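Local coordinates for PAN2-PAN3 deadenylation complex catalytic subunit pan2 (Neurospora crassa, PDB 4CZW), which probably shortens the poly(A) tails of mRNA as the metal-dependent exonuclease subunit of the PAN2-PAN3 deadenylation complex, releasing 5'-AMP, at residues 425-429 against 489-493; 443-447 against 602-608; 481-487 against 612-616; 494-498 against 516-520. The contacts are given in a common frame with arbitrary orientation. Residues are numbered along the deposited sequence.

Contact 1 of 4, residues 425-429 against 489-493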
loop_
_atom_site.group_PDB
_atom_site.type_symbol
_atom_site.label_atom_id
_atom_site.label_comp_id
_atom_site.label_asym_id
_atom_site.label_seq_id
_atom_site.Cartn_x
_atom_site.Cartn_y
_atom_site.Cartn_z
ATOM N N THR A 425 -8.989 -14.812 28.388
ATOM C CA THR A 425 -10.288 -14.153 28.355
ATOM C C THR A 425 -10.975 -14.398 27.016
ATOM O O THR A 425 -11.915 -13.693 26.652
ATOM C CB THR A 425 -10.165 -12.637 28.593
ATOM O OG1 THR A 425 -9.264 -12.073 27.633
ATOM C CG2 THR A 425 -9.644 -12.359 29.994
ATOM N N TYR A 426 -10.496 -15.401 26.288
ATOM C CA TYR A 426 -11.049 -15.730 24.981
ATOM C C TYR A 426 -11.002 -17.229 24.717
ATOM O O TYR A 426 -10.209 -17.954 25.319
ATOM C CB TYR A 426 -10.297 -14.981 23.876
ATOM C CG TYR A 426 -8.829 -15.338 23.775
ATOM C CD1 TYR A 426 -7.879 -14.679 24.544
ATOM C CD2 TYR A 426 -8.391 -16.332 22.906
ATOM C CE1 TYR A 426 -6.538 -15.000 24.456
ATOM C CE2 TYR A 426 -7.052 -16.662 22.813
ATOM C CZ TYR A 426 -6.130 -15.991 23.589
ATOM O OH TYR A 426 -4.795 -16.315 23.496
ATOM N N GLU A 427 -11.860 -17.686 23.811
ATOM C CA GLU A 427 -11.861 -19.079 23.383
ATOM C C GLU A 427 -11.745 -19.147 21.866
ATOM O O GLU A 427 -12.690 -18.815 21.150
ATOM C CB GLU A 427 -13.125 -19.795 23.860
ATOM C CG GLU A 427 -13.300 -19.801 25.370
ATOM C CD GLU A 427 -14.542 -20.551 25.812
ATOM O OE1 GLU A 427 -15.133 -21.271 24.979
ATOM O OE2 GLU A 427 -14.929 -20.418 26.992
ATOM N N LEU A 428 -10.579 -19.576 21.389
ATOM C CA LEU A 428 -10.270 -19.594 19.961
ATOM C C LEU A 428 -11.295 -20.360 19.135
ATOM O O LEU A 428 -11.962 -21.267 19.634
ATOM C CB LEU A 428 -8.881 -20.193 19.731
ATOM C CG LEU A 428 -7.686 -19.389 20.245
ATOM C CD1 LEU A 428 -6.397 -20.163 20.035
ATOM C CD2 LEU A 428 -7.619 -18.036 19.554
ATOM N N LEU A 429 -11.413 -19.983 17.865
ATOM C CA LEU A 429 -12.324 -20.649 16.946
ATOM C C LEU A 429 -11.915 -22.097 16.721
ATOM O O LEU A 429 -10.731 -22.400 16.576
ATOM C CB LEU A 429 -12.373 -19.912 15.606
ATOM C CG LEU A 429 -12.968 -18.504 15.601
ATOM C CD1 LEU A 429 -12.818 -17.870 14.227
ATOM C CD2 LEU A 429 -14.428 -18.537 16.022
ATOM N N VAL A 489 -19.198 -15.072 23.323
ATOM C CA VAL A 489 -17.871 -15.506 23.744
ATOM C C VAL A 489 -16.800 -15.021 22.770
ATOM O O VAL A 489 -16.901 -15.236 21.562
ATOM C CB VAL A 489 -17.791 -17.040 23.863
ATOM C CG1 VAL A 489 -16.408 -17.467 24.331
ATOM C CG2 VAL A 489 -18.861 -17.553 24.814
ATOM N N ALA A 490 -15.774 -14.367 23.305
ATOM C CA ALA A 490 -14.695 -13.828 22.487
ATOM C C ALA A 490 -13.779 -14.930 21.966
ATOM O O ALA A 490 -13.469 -15.882 22.681
ATOM C CB ALA A 490 -13.893 -12.807 23.279
ATOM N N PHE A 491 -13.353 -14.797 20.713
ATOM C CA PHE A 491 -12.384 -15.722 20.137
ATOM C C PHE A 491 -11.099 -14.980 19.787
ATOM O O PHE A 491 -10.092 -15.590 19.428
ATOM C CB PHE A 491 -12.962 -16.430 18.906
ATOM C CG PHE A 491 -13.337 -15.504 17.781
ATOM C CD1 PHE A 491 -14.582 -14.900 17.746
ATOM C CD2 PHE A 491 -12.449 -15.258 16.747
ATOM C CE1 PHE A 491 -14.929 -14.057 16.705
ATOM C CE2 PHE A 491 -12.789 -14.418 15.707
ATOM C CZ PHE A 491 -14.030 -13.818 15.685
ATOM N N ILE A 492 -11.146 -13.656 19.893
ATOM C CA ILE A 492 -9.960 -12.822 19.747
ATOM C C ILE A 492 -9.935 -11.754 20.832
ATOM O O ILE A 492 -10.879 -10.979 20.972
ATOM C CB ILE A 492 -9.895 -12.129 18.370
ATOM C CG1 ILE A 492 -9.725 -13.157 17.251
ATOM C CG2 ILE A 492 -8.745 -11.135 18.330
ATOM C CD1 ILE A 492 -9.663 -12.543 15.870
ATOM N N ASP A 493 -8.856 -11.725 21.606
ATOM C CA ASP A 493 -8.653 -10.678 22.600
ATOM C C ASP A 493 -7.168 -10.358 22.694
ATOM O O ASP A 493 -6.522 -10.629 23.708
ATOM C CB ASP A 493 -9.206 -11.096 23.964
ATOM C CG ASP A 493 -9.227 -9.951 24.960
ATOM O OD1 ASP A 493 -9.336 -8.784 24.527
ATOM O OD2 ASP A 493 -9.135 -10.217 26.178
HETATM O O HOH W 1 -10.117 -17.476 17.329
#
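Two direct hydrogen bonds and one water join the linker 425-429 to segment 489-493, on strand 490-496. T425 OG1 donates to D493 OD2 over a very short 2.4 Å; the other carboxylate oxygen of D493 is taken by R476, in a salt bridge, and by S478. E427 N gives a nearly straight bond to A490 O at 2.7 Å, while E427 O receives R481 NH2 and, from 489-493, a CA-H...O contact with F491 CA (3.3 Å). At the bulge, where F491 and I492 both face V479, F491 O is served through water 1, which lies 2.8 Å from F491 O and 2.9 Å from L429 N. The E427 carboxylate pairs with R486. Apolar cover comes from L429, whose CD2 sits over the F491 ring face, 4.0 Å from its centroid, a CH-pi contact, and from Y426 CB against A490 CB (4.2 Å). One side-chain pair, one main-chain pair and a water bridge thus fasten the loop before strand 441-451 to strand 490-496 without regular strand pairing.

Contact 2 of 4, residues 443-447 against 602-608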
loop_
_atom_site.group_PDB
_atom_site.type_symbol
_atom_site.label_atom_id
_atom_site.label_comp_id
_atom_site.label_asym_id
_atom_site.label_seq_id
_atom_site.Cartn_x
_atom_site.Cartn_y
_atom_site.Cartn_z
ATOM N N ALA A 443 -18.784 -9.506 16.513
ATOM C CA ALA A 443 -18.807 -8.249 17.252
ATOM C C ALA A 443 -17.389 -7.831 17.623
ATOM O O ALA A 443 -16.622 -8.630 18.159
ATOM C CB ALA A 443 -19.672 -8.373 18.495
ATOM N N ILE A 444 -17.043 -6.579 17.341
ATOM C CA ILE A 444 -15.674 -6.113 17.538
ATOM C C ILE A 444 -15.606 -4.737 18.206
ATOM O O ILE A 444 -16.413 -3.851 17.920
ATOM C CB ILE A 444 -14.910 -6.073 16.188
ATOM C CG1 ILE A 444 -13.460 -5.628 16.389
ATOM C CG2 ILE A 444 -15.628 -5.178 15.182
ATOM C CD1 ILE A 444 -12.647 -5.592 15.115
ATOM N N ASP A 445 -14.646 -4.579 19.112
ATOM C CA ASP A 445 -14.360 -3.291 19.735
ATOM C C ASP A 445 -12.882 -3.216 20.113
ATOM O O ASP A 445 -12.257 -4.238 20.394
ATOM C CB ASP A 445 -15.238 -3.072 20.969
ATOM C CG ASP A 445 -15.051 -1.696 21.577
ATOM O OD1 ASP A 445 -14.948 -0.716 20.811
ATOM O OD2 ASP A 445 -14.997 -1.595 22.821
ATOM N N THR A 446 -12.323 -2.009 20.112
ATOM C CA THR A 446 -10.902 -1.833 20.402
ATOM C C THR A 446 -10.651 -0.785 21.484
ATOM O O THR A 446 -11.558 -0.052 21.878
ATOM C CB THR A 446 -10.118 -1.425 19.136
ATOM O OG1 THR A 446 -10.553 -0.132 18.696
ATOM C CG2 THR A 446 -10.325 -2.438 18.019
ATOM N N GLU A 447 -9.411 -0.729 21.962
ATOM C CA GLU A 447 -8.997 0.276 22.937
ATOM C C GLU A 447 -7.786 1.048 22.418
ATOM O O GLU A 447 -6.905 0.472 21.779
ATOM C CB GLU A 447 -8.676 -0.374 24.285
ATOM C CG GLU A 447 -9.814 -1.197 24.875
ATOM C CD GLU A 447 -11.018 -0.354 25.263
ATOM O OE1 GLU A 447 -10.869 0.876 25.418
ATOM O OE2 GLU A 447 -12.116 -0.929 25.414
ATOM N N HIS A 602 -13.687 0.822 30.888
ATOM C CA HIS A 602 -14.170 0.215 29.652
ATOM C C HIS A 602 -13.410 -1.052 29.269
ATOM O O HIS A 602 -12.179 -1.077 29.256
ATOM C CB HIS A 602 -14.097 1.228 28.505
ATOM C CG HIS A 602 -15.028 2.389 28.665
ATOM N ND1 HIS A 602 -14.774 3.433 29.528
ATOM C CD2 HIS A 602 -16.215 2.666 28.078
ATOM C CE1 HIS A 602 -15.763 4.307 29.462
ATOM N NE2 HIS A 602 -16.651 3.865 28.590
ATOM N N ASP A 603 -14.163 -2.105 28.968
ATOM C CA ASP A 603 -13.598 -3.362 28.495
ATOM C C ASP A 603 -14.119 -3.653 27.090
ATOM O O ASP A 603 -15.327 -3.630 26.852
ATOM C CB ASP A 603 -13.943 -4.505 29.450
ATOM C CG ASP A 603 -13.345 -5.829 29.018
ATOM O OD1 ASP A 603 -12.201 -6.129 29.419
ATOM O OD2 ASP A 603 -14.023 -6.571 28.277
ATOM N N SER A 604 -13.204 -3.922 26.164
ATOM C CA SER A 604 -13.555 -4.065 24.754
ATOM C C SER A 604 -14.439 -5.280 24.475
ATOM O O SER A 604 -15.223 -5.275 23.527
ATOM C CB SER A 604 -12.287 -4.137 23.902
ATOM O OG SER A 604 -11.418 -5.154 24.366
ATOM N N ILE A 605 -14.312 -6.319 25.296
ATOM C CA ILE A 605 -15.150 -7.504 25.144
ATOM C C ILE A 605 -16.583 -7.197 25.573
ATOM O O ILE A 605 -17.539 -7.567 24.889
ATOM C CB ILE A 605 -14.611 -8.697 25.959
ATOM C CG1 ILE A 605 -13.219 -9.096 25.466
ATOM C CG2 ILE A 605 -15.562 -9.881 25.873
ATOM C CD1 ILE A 605 -12.638 -10.295 26.185
ATOM N N GLU A 606 -16.722 -6.512 26.703
ATOM C CA GLU A 606 -18.033 -6.127 27.218
ATOM C C GLU A 606 -18.757 -5.188 26.258
ATOM O O GLU A 606 -19.939 -5.377 25.966
ATOM C CB GLU A 606 -17.899 -5.462 28.590
ATOM C CG GLU A 606 -17.401 -6.383 29.692
ATOM C CD GLU A 606 -17.335 -5.689 31.039
ATOM O OE1 GLU A 606 -17.645 -4.480 31.101
ATOM O OE2 GLU A 606 -16.974 -6.350 32.034
ATOM N N ASP A 607 -18.042 -4.178 25.770
ATOM C CA ASP A 607 -18.614 -3.206 24.844
ATOM C C ASP A 607 -19.015 -3.857 23.524
ATOM O O ASP A 607 -19.951 -3.410 22.861
ATOM C CB ASP A 607 -17.625 -2.067 24.586
ATOM C CG ASP A 607 -17.458 -1.155 25.786
ATOM O OD1 ASP A 607 -17.793 -1.579 26.913
ATOM O OD2 ASP A 607 -16.989 -0.012 25.603
ATOM N N ALA A 608 -18.303 -4.913 23.146
ATOM C CA ALA A 608 -18.639 -5.665 21.943
ATOM C C ALA A 608 -19.914 -6.467 22.168
ATOM O O ALA A 608 -20.787 -6.523 21.301
ATOM C CB ALA A 608 -17.493 -6.580 21.546
#
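D445 lays its side chain over the first turn of helix 604-623: its CB is 3.4 Å from S604 O and 4.2 Å from A608 CB, and its OD2 reaches D607 CB at 3.2 Å. The carboxylates of D445 and D607 come close despite their like charge, OD2 to OD2 at 3.8 Å. By similarity D445, E447 and D607, with D554 from helix 551-558, bind the catalytic divalent cations, which would offset this repulsion; this is the DEDD-type exonuclease centre on an RNase H-like fold. E447 turns its OE2 to the helix start, 3.3 Å from S604 N, at an angle too poor for a hydrogen bond. That end is N-capped by D603, whose OD2 accepts from E606 N (3.1 Å) and, weakly, from I605 N (3.0 Å), while its OD1 pairs with R476. S604 OG is hydrogen-bonded to S478 OG. The axes of segments 443-447 and 604-608 approach to 6.9 Å, with 143° between their N-to-C directions, a closeness that small residues permit: A443 CB meets A608 CB at 4.2 Å.

Contact 3 of 4, residues 481-487 against 612-616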
loop_
_atom_site.group_PDB
_atom_site.type_symbol
_atom_site.label_atom_id
_atom_site.label_comp_id
_atom_site.label_asym_id
_atom_site.label_seq_id
_atom_site.Cartn_x
_atom_site.Cartn_y
_atom_site.Cartn_z
ATOM N N ARG A 481 -17.906 -13.728 19.061
ATOM C CA ARG A 481 -18.900 -14.507 18.325
ATOM C C ARG A 481 -20.268 -13.832 18.350
ATOM O O ARG A 481 -20.782 -13.491 19.415
ATOM C CB ARG A 481 -19.012 -15.918 18.906
ATOM C CG ARG A 481 -17.762 -16.766 18.756
ATOM C CD ARG A 481 -17.930 -18.106 19.454
ATOM N NE ARG A 481 -16.794 -18.992 19.224
ATOM C CZ ARG A 481 -15.694 -19.006 19.969
ATOM N NH1 ARG A 481 -15.577 -18.175 20.997
ATOM N NH2 ARG A 481 -14.709 -19.848 19.686
ATOM N N GLY A 482 -20.856 -13.646 17.173
ATOM C CA GLY A 482 -22.142 -12.982 17.066
ATOM C C GLY A 482 -23.305 -13.942 16.909
ATOM O O GLY A 482 -24.456 -13.517 16.785
ATOM N N GLN A 483 -23.007 -15.238 16.918
ATOM C CA GLN A 483 -24.034 -16.260 16.751
ATOM C C GLN A 483 -23.537 -17.623 17.219
ATOM O O GLN A 483 -22.358 -17.784 17.543
ATOM C CB GLN A 483 -24.477 -16.327 15.290
ATOM C CG GLN A 483 -23.342 -16.579 14.310
ATOM C CD GLN A 483 -23.568 -15.902 12.973
ATOM O OE1 GLN A 483 -23.972 -14.741 12.916
ATOM N NE2 GLN A 483 -23.310 -16.625 11.889
ATOM N N GLY A 484 -24.439 -18.600 17.255
ATOM C CA GLY A 484 -24.099 -19.942 17.691
ATOM C C GLY A 484 -24.310 -20.155 19.179
ATOM O O GLY A 484 -24.787 -19.262 19.883
ATOM N N SER A 485 -23.950 -21.343 19.657
ATOM C CA SER A 485 -24.114 -21.700 21.061
ATOM C C SER A 485 -23.273 -20.819 21.980
ATOM O O SER A 485 -23.701 -20.470 23.079
ATOM C CB SER A 485 -23.750 -23.168 21.276
ATOM O OG SER A 485 -22.423 -23.426 20.852
ATOM N N ARG A 486 -22.072 -20.472 21.528
ATOM C CA ARG A 486 -21.188 -19.614 22.305
ATOM C C ARG A 486 -21.267 -18.168 21.829
ATOM O O ARG A 486 -20.252 -17.478 21.736
ATOM C CB ARG A 486 -19.745 -20.119 22.235
ATOM C CG ARG A 486 -19.480 -21.341 23.098
ATOM C CD ARG A 486 -18.012 -21.737 23.067
ATOM N NE ARG A 486 -17.602 -22.218 21.752
ATOM C CZ ARG A 486 -16.366 -22.605 21.452
ATOM N NH1 ARG A 486 -15.414 -22.565 22.374
ATOM N NH2 ARG A 486 -16.081 -23.030 20.229
ATOM N N GLU A 487 -22.480 -17.719 21.524
ATOM C CA GLU A 487 -22.711 -16.330 21.149
ATOM C C GLU A 487 -22.384 -15.414 22.322
ATOM O O GLU A 487 -22.921 -15.580 23.416
ATOM C CB GLU A 487 -24.158 -16.123 20.698
ATOM C CG GLU A 487 -24.503 -14.685 20.350
ATOM C CD GLU A 487 -25.970 -14.505 20.013
ATOM O OE1 GLU A 487 -26.720 -15.503 20.065
ATOM O OE2 GLU A 487 -26.374 -13.366 19.699
ATOM N N LEU A 612 -23.752 -6.081 20.472
ATOM C CA LEU A 612 -24.419 -7.267 19.953
ATOM C C LEU A 612 -25.812 -7.408 20.558
ATOM O O LEU A 612 -26.769 -7.745 19.861
ATOM C CB LEU A 612 -23.589 -8.520 20.234
ATOM C CG LEU A 612 -24.169 -9.837 19.714
ATOM C CD1 LEU A 612 -24.349 -9.781 18.205
ATOM C CD2 LEU A 612 -23.291 -11.014 20.111
ATOM N N LYS A 613 -25.917 -7.146 21.857
ATOM C CA LYS A 613 -27.202 -7.171 22.546
ATOM C C LYS A 613 -28.140 -6.110 21.982
ATOM O O LYS A 613 -29.335 -6.353 21.806
ATOM C CB LYS A 613 -27.017 -6.954 24.050
ATOM C CG LYS A 613 -26.384 -8.121 24.787
ATOM C CD LYS A 613 -26.239 -7.807 26.268
ATOM C CE LYS A 613 -25.739 -9.013 27.045
ATOM N NZ LYS A 613 -25.608 -8.713 28.498
ATOM N N LEU A 614 -27.587 -4.934 21.704
ATOM C CA LEU A 614 -28.362 -3.829 21.153
ATOM C C LEU A 614 -28.904 -4.160 19.768
ATOM O O LEU A 614 -30.022 -3.778 19.424
ATOM C CB LEU A 614 -27.511 -2.559 21.093
ATOM C CG LEU A 614 -27.217 -1.879 22.432
ATOM C CD1 LEU A 614 -26.240 -0.733 22.243
ATOM C CD2 LEU A 614 -28.503 -1.385 23.074
ATOM N N TYR A 615 -28.109 -4.871 18.974
ATOM C CA TYR A 615 -28.539 -5.266 17.639
ATOM C C TYR A 615 -29.644 -6.314 17.705
ATOM O O TYR A 615 -30.550 -6.323 16.872
ATOM C CB TYR A 615 -27.365 -5.801 16.818
ATOM C CG TYR A 615 -27.785 -6.333 15.466
ATOM C CD1 TYR A 615 -28.132 -5.467 14.437
ATOM C CD2 TYR A 615 -27.847 -7.699 15.222
ATOM C CE1 TYR A 615 -28.525 -5.946 13.201
ATOM C CE2 TYR A 615 -28.238 -8.187 13.989
ATOM C CZ TYR A 615 -28.575 -7.306 12.982
ATOM O OH TYR A 615 -28.965 -7.787 11.753
ATOM N N ARG A 616 -29.561 -7.200 18.693
ATOM C CA ARG A 616 -30.577 -8.230 18.871
ATOM C C ARG A 616 -31.907 -7.604 19.274
ATOM O O ARG A 616 -32.969 -8.058 18.846
ATOM C CB ARG A 616 -30.132 -9.259 19.912
ATOM C CG ARG A 616 -28.942 -10.101 19.478
ATOM C CD ARG A 616 -29.160 -10.686 18.091
ATOM N NE ARG A 616 -28.036 -11.508 17.655
ATOM C CZ ARG A 616 -27.897 -11.992 16.424
ATOM N NH1 ARG A 616 -28.811 -11.729 15.499
ATOM N NH2 ARG A 616 -26.841 -12.733 16.116
#
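R616 carries both polar links from helix 604-623 to the hairpin loop 481-487. Its NH2 donates to G482 O at 2.6 Å, and its NE forms a salt bridge with E487 OE2 at 3.2 Å; both acceptors lie near the guanidinium plane, at its edge, so one arginine reaches the two ends of the loop at once. Its NH1 has a further partner, E619, on the same helix. E487 is the last residue of a type I turn, G484 to E487, whose bond from E487 N to G484 O (3.2 Å) is weak. One helical turn before R616, L612 supplies the apolar part: its CD2 touches R481 O (3.6 Å), G482 CA (3.8 Å) and E487 CG (3.9 Å). The CA-to-CB bond of R481 points away from the helix; its guanidinium pairs with E434 and bonds to E427 O. The arrangement belongs to the RNase H-like exonuclease fold, where the loop joining antiparallel strands 471-481 and 490-496 is held against helix 604-623, which carries the putative metal ligand D607 nearer its start.

Contact 4 of 4, residues 494-498 against 516-520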
loop_
_atom_site.group_PDB
_atom_site.type_symbol
_atom_site.label_atom_id
_atom_site.label_comp_id
_atom_site.label_asym_id
_atom_site.label_seq_id
_atom_site.Cartn_x
_atom_site.Cartn_y
_atom_site.Cartn_z
ATOM N N ASP A 494 -6.632 -9.783 21.624
ATOM C CA ASP A 494 -5.202 -9.527 21.525
ATOM C C ASP A 494 -4.805 -8.167 22.084
ATOM O O ASP A 494 -5.427 -7.149 21.780
ATOM C CB ASP A 494 -4.747 -9.628 20.068
ATOM C CG ASP A 494 -4.960 -11.009 19.484
ATOM O OD1 ASP A 494 -4.988 -11.986 20.262
ATOM O OD2 ASP A 494 -5.097 -11.117 18.248
ATOM N N TYR A 495 -3.764 -8.165 22.909
ATOM C CA TYR A 495 -3.119 -6.930 23.330
ATOM C C TYR A 495 -1.903 -6.705 22.441
ATOM O O TYR A 495 -1.239 -7.660 22.035
ATOM C CB TYR A 495 -2.721 -6.993 24.806
ATOM C CG TYR A 495 -3.882 -6.846 25.765
ATOM C CD1 TYR A 495 -4.871 -7.819 25.846
ATOM C CD2 TYR A 495 -3.986 -5.738 26.596
ATOM C CE1 TYR A 495 -5.929 -7.692 26.726
ATOM C CE2 TYR A 495 -5.042 -5.602 27.478
ATOM C CZ TYR A 495 -6.009 -6.582 27.538
ATOM O OH TYR A 495 -7.063 -6.451 28.413
ATOM N N ILE A 496 -1.612 -5.446 22.131
ATOM C CA ILE A 496 -0.591 -5.138 21.136
ATOM C C ILE A 496 0.742 -4.732 21.751
ATOM O O ILE A 496 0.818 -3.766 22.511
ATOM C CB ILE A 496 -1.056 -4.010 20.197
ATOM C CG1 ILE A 496 -2.446 -4.324 19.639
ATOM C CG2 ILE A 496 -0.050 -3.802 19.074
ATOM C CD1 ILE A 496 -2.529 -5.656 18.937
ATOM N N HIS A 497 1.790 -5.476 21.414
ATOM C CA HIS A 497 3.144 -5.093 21.787
ATOM C C HIS A 497 3.580 -3.928 20.910
ATOM O O HIS A 497 4.120 -4.122 19.821
ATOM C CB HIS A 497 4.111 -6.270 21.646
ATOM C CG HIS A 497 5.509 -5.963 22.087
ATOM N ND1 HIS A 497 5.848 -4.791 22.729
ATOM C CD2 HIS A 497 6.656 -6.674 21.978
ATOM C CE1 HIS A 497 7.142 -4.793 22.994
ATOM N NE2 HIS A 497 7.656 -5.926 22.549
ATOM N N ILE A 498 3.337 -2.715 21.393
ATOM C CA ILE A 498 3.615 -1.510 20.625
ATOM C C ILE A 498 5.086 -1.117 20.709
ATOM O O ILE A 498 5.623 -0.902 21.796
ATOM C CB ILE A 498 2.739 -0.341 21.103
ATOM C CG1 ILE A 498 1.262 -0.720 20.979
ATOM C CG2 ILE A 498 3.047 0.919 20.311
ATOM C CD1 ILE A 498 0.318 0.291 21.567
ATOM N N ASP A 516 -0.051 -4.750 30.993
ATOM C CA ASP A 516 -0.738 -5.484 29.933
ATOM C C ASP A 516 0.054 -5.487 28.627
ATOM O O ASP A 516 -0.041 -6.427 27.837
ATOM C CB ASP A 516 -2.128 -4.894 29.686
ATOM C CG ASP A 516 -3.018 -4.958 30.912
ATOM O OD1 ASP A 516 -3.452 -6.071 31.275
ATOM O OD2 ASP A 516 -3.291 -3.894 31.505
ATOM N N LEU A 517 0.833 -4.433 28.405
ATOM C CA LEU A 517 1.599 -4.299 27.172
ATOM C C LEU A 517 3.076 -4.632 27.374
ATOM O O LEU A 517 3.851 -4.652 26.418
ATOM C CB LEU A 517 1.454 -2.883 26.609
ATOM C CG LEU A 517 0.024 -2.408 26.346
ATOM C CD1 LEU A 517 0.023 -1.016 25.729
ATOM C CD2 LEU A 517 -0.719 -3.396 25.458
ATOM N N ASP A 518 3.460 -4.893 28.620
ATOM C CA ASP A 518 4.839 -5.256 28.937
ATOM C C ASP A 518 5.078 -6.744 28.696
ATOM O O ASP A 518 4.505 -7.585 29.385
ATOM C CB ASP A 518 5.170 -4.897 30.386
ATOM C CG ASP A 518 6.608 -5.214 30.751
ATOM O OD1 ASP A 518 7.477 -4.338 30.560
ATOM O OD2 ASP A 518 6.867 -6.338 31.231
ATOM N N PRO A 519 5.940 -7.068 27.719
ATOM C CA PRO A 519 6.198 -8.441 27.261
ATOM C C PRO A 519 6.666 -9.386 28.367
ATOM O O PRO A 519 6.492 -10.599 28.246
ATOM C CB PRO A 519 7.304 -8.258 26.216
ATOM C CG PRO A 519 7.185 -6.843 25.775
ATOM C CD PRO A 519 6.752 -6.083 26.985
ATOM N N ILE A 520 7.249 -8.837 29.425
ATOM C CA ILE A 520 7.790 -9.651 30.505
ATOM C C ILE A 520 6.730 -10.015 31.544
ATOM O O ILE A 520 6.695 -11.143 32.037
ATOM C CB ILE A 520 8.958 -8.930 31.212
ATOM C CG1 ILE A 520 10.037 -8.540 30.199
ATOM C CG2 ILE A 520 9.549 -9.803 32.309
ATOM C CD1 ILE A 520 11.220 -7.823 30.813
#
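D494 opens the segment out of reach of 516-520, its carboxylate paired with K535 of helix 529-541. Y495 is the first residue to engage: its CA-to-CB bond points toward the other segment, and ring atom CD2 lies 3.7 Å from D516 CB, while L517 CD2 meets the ring at its edge and comes within 4.2 Å of Y495 CB. D516 keeps its own acid group for other partners, T513 and R524. I496 faces away, yet its carbonyl O is 3.3 Å from L517 CD2, so the leucine methyl packs against the main chain as the strand ends. At H497 the face of the imidazole receives P519 CG, 3.6 Å from the ring centroid and 21° off the ring normal, a CH-pi contact; the proline is exposed. I498 completes the apolar cover with its CD1 4.4 Å from L517 CD1. L517 thus meets all four residues of 495-498 and is the hub of a contact that is essentially van der Waals. Here the short helix 514-517 packs against the end of strand 490-496 in the exonuclease domain, beside the parallel strand 525-527, whose L526 touches Y495, H497 and L517; helix 529-541 covers I496, and strand 471-481 pairs with the strand's other edge.

How the contacts relate
From the N terminus, the linker 425-429 comes first and closes contact 1 on strand 490-496. Strand 441-451 starts inside that loop, but its partner in contact 2, the beginning of helix 604-623, lies far downstream, so contacts 1 and 2 cross. Contact 3 opens at 481-487 and ends farther along the same helix, crossing both. Contact 4 is local, in series after contact 1 and nested within the loops of contacts 2 and 3. I605 joins contacts 1 and 2, R481 and R486 link contacts 1 and 3, and strand 490-496 runs from contact 1 into contact 4. Together they tie the loop 425-429, helix 604-623 and the short helix 514-517 to the mixed sheet of the exonuclease domain.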